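Local coordinates for protein elongation factor G homolog (Thermus thermophilus, PDB 1WDT) that binds GTP and magnesium and probably acts as a GTP-hydrolysing translation elongation factor in protein synthesis, at residues L378-V383 with S411-R416; Y456-K461 with G523-F528. All coordinates share one frame; numbering follows the deposited sequence.

Contact 1 (L378-V383 with S411-R416); sequences LPDPNV and SLKLER
Lys413 sets CG anti to its carbonyl carbon (chi1 -78°) and then runs almost straight through CG and CD, which lays its methylene chain across the ring of Pro381. A bend at the last torsion (chi4 -63°) leaves CE, not the ammonium, nearest to Asp380. The two side chains of the Pro381-Lys413 pair cross at roughly a right angle, Pro381 CD meeting Lys413 CD at 3.7 Å and Pro381 CG meeting Lys413 CB at 3.9 Å. The proline ring also packs on backbone: Pro381 CB lies 3.4 Å from Ser411 O. On the solvent-exposed side, Asp380 OD1 touches Lys413 CE at 3.5 Å, while Asp380 OD1 and Lys413 NZ stay 4.6 Å apart, too far for a salt bridge, so any attraction is probably diffuse. Farther back, Leu378 CD1 brushes Ser411 CB at 4.2 Å. The polar link between the segments is a water that donates to Pro379 O at 2.6 Å and, weakly, to Ser411 O; Pro379 O also accepts a bond from His428 NE2. The hydroxyl of Ser411 pairs instead with Asp409. Trp426 and His428 add to the packing around Pro381, and a classic beta bulge at Asn382 and Val383, opposite Gly427, marks where the loop enters strand 383-389. The contact therefore ties this entry loop to the edge strand 413-416, with strand 423-427 between strands 413-416 and 383-389, in the four-stranded, two-helix ferredoxin-like fold of elongation factor G domain III.

Contact 2 (Y456-K461 with G523-F528); sequences YRETIK and GVLAGF
Glu458 reaches into the turn of 523-528 with an extended chain (chi2 177°), and its carboxylate fills the concave side of the loop. Leu525 N donates to Glu458 OE1 at 2.8 Å on the syn side, while Phe528 N gives Glu458 OE2 a 2.8 Å bond on the anti side; both donors stand out of the carboxylate plane. A weak bond from Ala526 N also falls on OE2. Packing is tight here: Gly523 CA lies against OE1 so closely that a side chain there would collide with it, and the ring of amides probably favours the charged carboxylate. Cutting Glu458 back to an alanine here would probably leave the amides of Leu525 and Phe528 without their acceptor and the loop freer to shift. The aromatic end is close too. Tyr456 O lies 3.2 Å from Phe528 CD2, Tyr456 CB sits over one face of Phe528, 3.8 Å from the ring centroid in a CH-pi contact, and the edge of the Tyr456 ring addresses that ring's face in a T-shaped pair, planes at 85°. By contrast, Val524 is exposed to solvent and barely touches 456-461. Phe528 also makes a cation-pi contact with Arg661. The loop links helix 509-520 to strand 533-541; Val524 touches Met564 of helix 549-564, and strand 457-460 pairs antiparallel with strand 569-582.

Overall arrangement
Contact 1 is partly buried and near the middle of the chain, its centre about 9 Å from the chain centre, whereas contact 2 is a surface contact about 37 Å out. Their centres are about 29 Å apart and their nearest atoms about 11 Å, without touching. The two share no strand or helix: contact 1 belongs to domain III, contact 2 to domain IV. Each pairs a loop with a strand-bearing segment, yet the chemistry differs. Contact 1 is mostly carbon packing on a proline, with a carbonyl, a bridging water (weak on one side) and two opposite charges too far apart for a salt bridge; in contact 2 a buried acid organises backbone amides, beside an aromatic pair. Both lie away from the GTP and magnesium site.

Contact 1 (L378-V383 with S411-R416)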
# COMPACT_ATOMS: atom_id res chain seq x y z
N LEU A 378 0.58 -5.66 -2.57
CA LEU A 378 0.76 -4.25 -2.28
C LEU A 378 1.22 -3.55 -3.56
O LEU A 378 2.06 -4.08 -4.28
CB LEU A 378 1.82 -4.04 -1.21
CG LEU A 378 1.51 -4.46 0.22
CD1 LEU A 378 2.68 -4.06 1.12
CD2 LEU A 378 0.23 -3.79 0.69
N PRO A 379 0.66 -2.37 -3.85
CA PRO A 379 1.10 -1.68 -5.07
C PRO A 379 2.53 -1.21 -4.77
O PRO A 379 2.87 -0.99 -3.61
CB PRO A 379 0.14 -0.50 -5.18
CG PRO A 379 -1.03 -0.88 -4.30
CD PRO A 379 -0.37 -1.59 -3.16
N ASP A 380 3.35 -1.05 -5.80
CA ASP A 380 4.71 -0.57 -5.59
C ASP A 380 4.64 0.88 -5.12
O ASP A 380 3.74 1.62 -5.51
CB ASP A 380 5.52 -0.61 -6.90
CG ASP A 380 6.20 -1.95 -7.15
OD1 ASP A 380 6.24 -2.80 -6.23
OD2 ASP A 380 6.71 -2.15 -8.27
N PRO A 381 5.58 1.29 -4.26
CA PRO A 381 5.59 2.68 -3.79
C PRO A 381 6.04 3.51 -5.00
O PRO A 381 6.86 3.04 -5.79
CB PRO A 381 6.62 2.66 -2.66
CG PRO A 381 7.57 1.56 -3.08
CD PRO A 381 6.63 0.49 -3.60
N ASN A 382 5.51 4.72 -5.16
CA ASN A 382 5.86 5.52 -6.33
C ASN A 382 6.36 6.94 -6.05
O ASN A 382 6.42 7.78 -6.95
CB ASN A 382 4.67 5.58 -7.27
CG ASN A 382 3.45 6.20 -6.63
OD1 ASN A 382 3.10 5.88 -5.50
ND2 ASN A 382 2.80 7.10 -7.35
N VAL A 383 6.70 7.21 -4.80
CA VAL A 383 7.20 8.53 -4.44
C VAL A 383 8.64 8.37 -3.98
O VAL A 383 8.90 7.84 -2.91
CB VAL A 383 6.39 9.17 -3.28
CG1 VAL A 383 6.94 10.55 -2.97
CG2 VAL A 383 4.92 9.26 -3.67
N SER A 411 6.27 -1.74 2.74
CA SER A 411 5.61 -1.01 1.66
C SER A 411 6.60 0.05 1.18
O SER A 411 6.42 0.66 0.12
CB SER A 411 4.29 -0.35 2.12
OG SER A 411 4.50 0.73 3.00
N LEU A 412 7.64 0.27 1.98
CA LEU A 412 8.72 1.20 1.65
C LEU A 412 9.79 0.39 0.92
O LEU A 412 10.12 -0.73 1.35
CB LEU A 412 9.37 1.76 2.93
CG LEU A 412 8.62 2.78 3.77
CD1 LEU A 412 9.28 2.89 5.14
CD2 LEU A 412 8.62 4.12 3.05
N LYS A 413 10.32 0.92 -0.17
CA LYS A 413 11.38 0.22 -0.89
C LYS A 413 12.62 1.09 -0.99
O LYS A 413 12.54 2.29 -1.23
CB LYS A 413 10.91 -0.23 -2.28
CG LYS A 413 10.02 -1.48 -2.23
CD LYS A 413 9.50 -1.88 -3.60
CE LYS A 413 8.45 -3.00 -3.49
NZ LYS A 413 9.00 -4.26 -2.92
N LEU A 414 13.78 0.47 -0.78
CA LEU A 414 15.06 1.17 -0.81
C LEU A 414 15.87 0.72 -2.01
O LEU A 414 16.18 -0.46 -2.15
CB LEU A 414 15.81 0.85 0.48
CG LEU A 414 17.11 1.56 0.81
CD1 LEU A 414 16.83 2.99 1.24
CD2 LEU A 414 17.82 0.80 1.91
N GLU A 415 16.23 1.66 -2.89
CA GLU A 415 17.00 1.31 -4.06
C GLU A 415 18.18 2.23 -4.35
O GLU A 415 18.19 3.39 -3.94
CB GLU A 415 16.11 1.25 -5.31
CG GLU A 415 16.09 2.53 -6.14
CD GLU A 415 15.49 2.32 -7.52
OE1 GLU A 415 15.48 3.28 -8.32
OE2 GLU A 415 15.02 1.20 -7.81
N ARG A 416 19.15 1.69 -5.06
CA ARG A 416 20.34 2.41 -5.46
C ARG A 416 20.20 2.72 -6.95
O ARG A 416 20.24 1.82 -7.78
CB ARG A 416 21.58 1.54 -5.24
CG ARG A 416 22.88 2.16 -5.74
CD ARG A 416 23.33 3.32 -4.87
NE ARG A 416 23.66 2.88 -3.52
CZ ARG A 416 24.01 3.70 -2.53
NH1 ARG A 416 24.30 3.21 -1.34
NH2 ARG A 416 24.07 5.01 -2.74
O HOH W 1 4.26 -1.38 -1.40

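Contact 2 (Y456-K461 with G523-F528)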
# COMPACT_ATOMS: atom_id res chain seq x y z
N TYR A 456 19.78 11.97 -16.49
CA TYR A 456 19.95 12.47 -17.86
C TYR A 456 20.86 11.51 -18.63
O TYR A 456 21.66 10.79 -18.04
CB TYR A 456 20.59 13.87 -17.84
CG TYR A 456 19.69 14.98 -17.34
CD1 TYR A 456 18.56 15.37 -18.06
CD2 TYR A 456 19.96 15.64 -16.14
CE1 TYR A 456 17.73 16.40 -17.61
CE2 TYR A 456 19.13 16.67 -15.67
CZ TYR A 456 18.02 17.04 -16.42
OH TYR A 456 17.20 18.06 -15.97
N ARG A 457 20.71 11.51 -19.95
CA ARG A 457 21.53 10.65 -20.80
C ARG A 457 22.04 11.42 -22.01
O ARG A 457 21.61 12.54 -22.27
CB ARG A 457 20.74 9.43 -21.26
CG ARG A 457 20.58 8.37 -20.20
CD ARG A 457 19.82 7.18 -20.74
NE ARG A 457 19.66 6.13 -19.74
CZ ARG A 457 19.01 4.99 -19.96
NH1 ARG A 457 18.45 4.77 -21.14
NH2 ARG A 457 18.91 4.09 -19.00
N GLU A 458 22.97 10.80 -22.73
CA GLU A 458 23.56 11.41 -23.92
C GLU A 458 23.34 10.51 -25.13
O GLU A 458 22.99 9.34 -24.99
CB GLU A 458 25.06 11.64 -23.72
CG GLU A 458 25.39 12.72 -22.72
CD GLU A 458 26.88 12.86 -22.50
OE1 GLU A 458 27.63 12.87 -23.51
OE2 GLU A 458 27.31 12.97 -21.34
N THR A 459 23.53 11.09 -26.31
CA THR A 459 23.38 10.37 -27.57
C THR A 459 24.11 11.15 -28.65
O THR A 459 24.72 12.18 -28.37
CB THR A 459 21.90 10.23 -27.97
OG1 THR A 459 21.78 9.35 -29.09
CG2 THR A 459 21.31 11.58 -28.33
N ILE A 460 24.05 10.66 -29.88
CA ILE A 460 24.74 11.33 -30.98
C ILE A 460 23.79 11.67 -32.12
O ILE A 460 22.78 11.00 -32.32
CB ILE A 460 25.91 10.46 -31.49
CG1 ILE A 460 25.39 9.12 -32.01
CG2 ILE A 460 26.88 10.21 -30.35
CD1 ILE A 460 26.49 8.23 -32.57
N LYS A 461 24.13 12.71 -32.88
CA LYS A 461 23.28 13.15 -33.97
C LYS A 461 23.84 12.88 -35.38
O LYS A 461 23.09 12.91 -36.36
CB LYS A 461 22.97 14.65 -33.80
CG LYS A 461 21.92 15.21 -34.74
CD LYS A 461 21.63 16.67 -34.42
CE LYS A 461 20.70 17.30 -35.44
NZ LYS A 461 21.30 17.29 -36.81
N GLY A 523 29.35 9.75 -21.02
CA GLY A 523 29.48 10.44 -22.29
C GLY A 523 30.50 11.57 -22.29
O GLY A 523 31.04 11.94 -21.24
N VAL A 524 30.77 12.11 -23.47
CA VAL A 524 31.73 13.19 -23.64
C VAL A 524 31.06 14.56 -23.47
O VAL A 524 31.70 15.52 -23.07
CB VAL A 524 32.40 13.15 -25.04
CG1 VAL A 524 33.27 14.38 -25.25
CG2 VAL A 524 33.26 11.90 -25.16
N LEU A 525 29.76 14.62 -23.78
CA LEU A 525 29.01 15.87 -23.68
C LEU A 525 28.85 16.38 -22.25
O LEU A 525 29.11 17.55 -21.98
CB LEU A 525 27.63 15.72 -24.32
CG LEU A 525 26.71 16.94 -24.25
CD1 LEU A 525 27.38 18.12 -24.94
CD2 LEU A 525 25.37 16.63 -24.90
N ALA A 526 28.41 15.51 -21.34
CA ALA A 526 28.20 15.92 -19.95
C ALA A 526 28.47 14.85 -18.90
O ALA A 526 28.07 15.01 -17.74
CB ALA A 526 26.78 16.47 -19.79
N GLY A 527 29.12 13.76 -19.28
CA GLY A 527 29.42 12.71 -18.32
C GLY A 527 28.26 11.77 -17.99
O GLY A 527 28.35 10.98 -17.05
N PHE A 528 27.17 11.86 -18.75
CA PHE A 528 26.02 10.99 -18.52
C PHE A 528 26.04 9.77 -19.44
O PHE A 528 26.72 9.76 -20.47
CB PHE A 528 24.71 11.76 -18.75
CG PHE A 528 24.48 12.87 -17.78
CD1 PHE A 528 24.95 14.16 -18.04
CD2 PHE A 528 23.78 12.64 -16.60
CE1 PHE A 528 24.73 15.19 -17.13
CE2 PHE A 528 23.55 13.67 -15.69
CZ PHE A 528 24.03 14.95 -15.96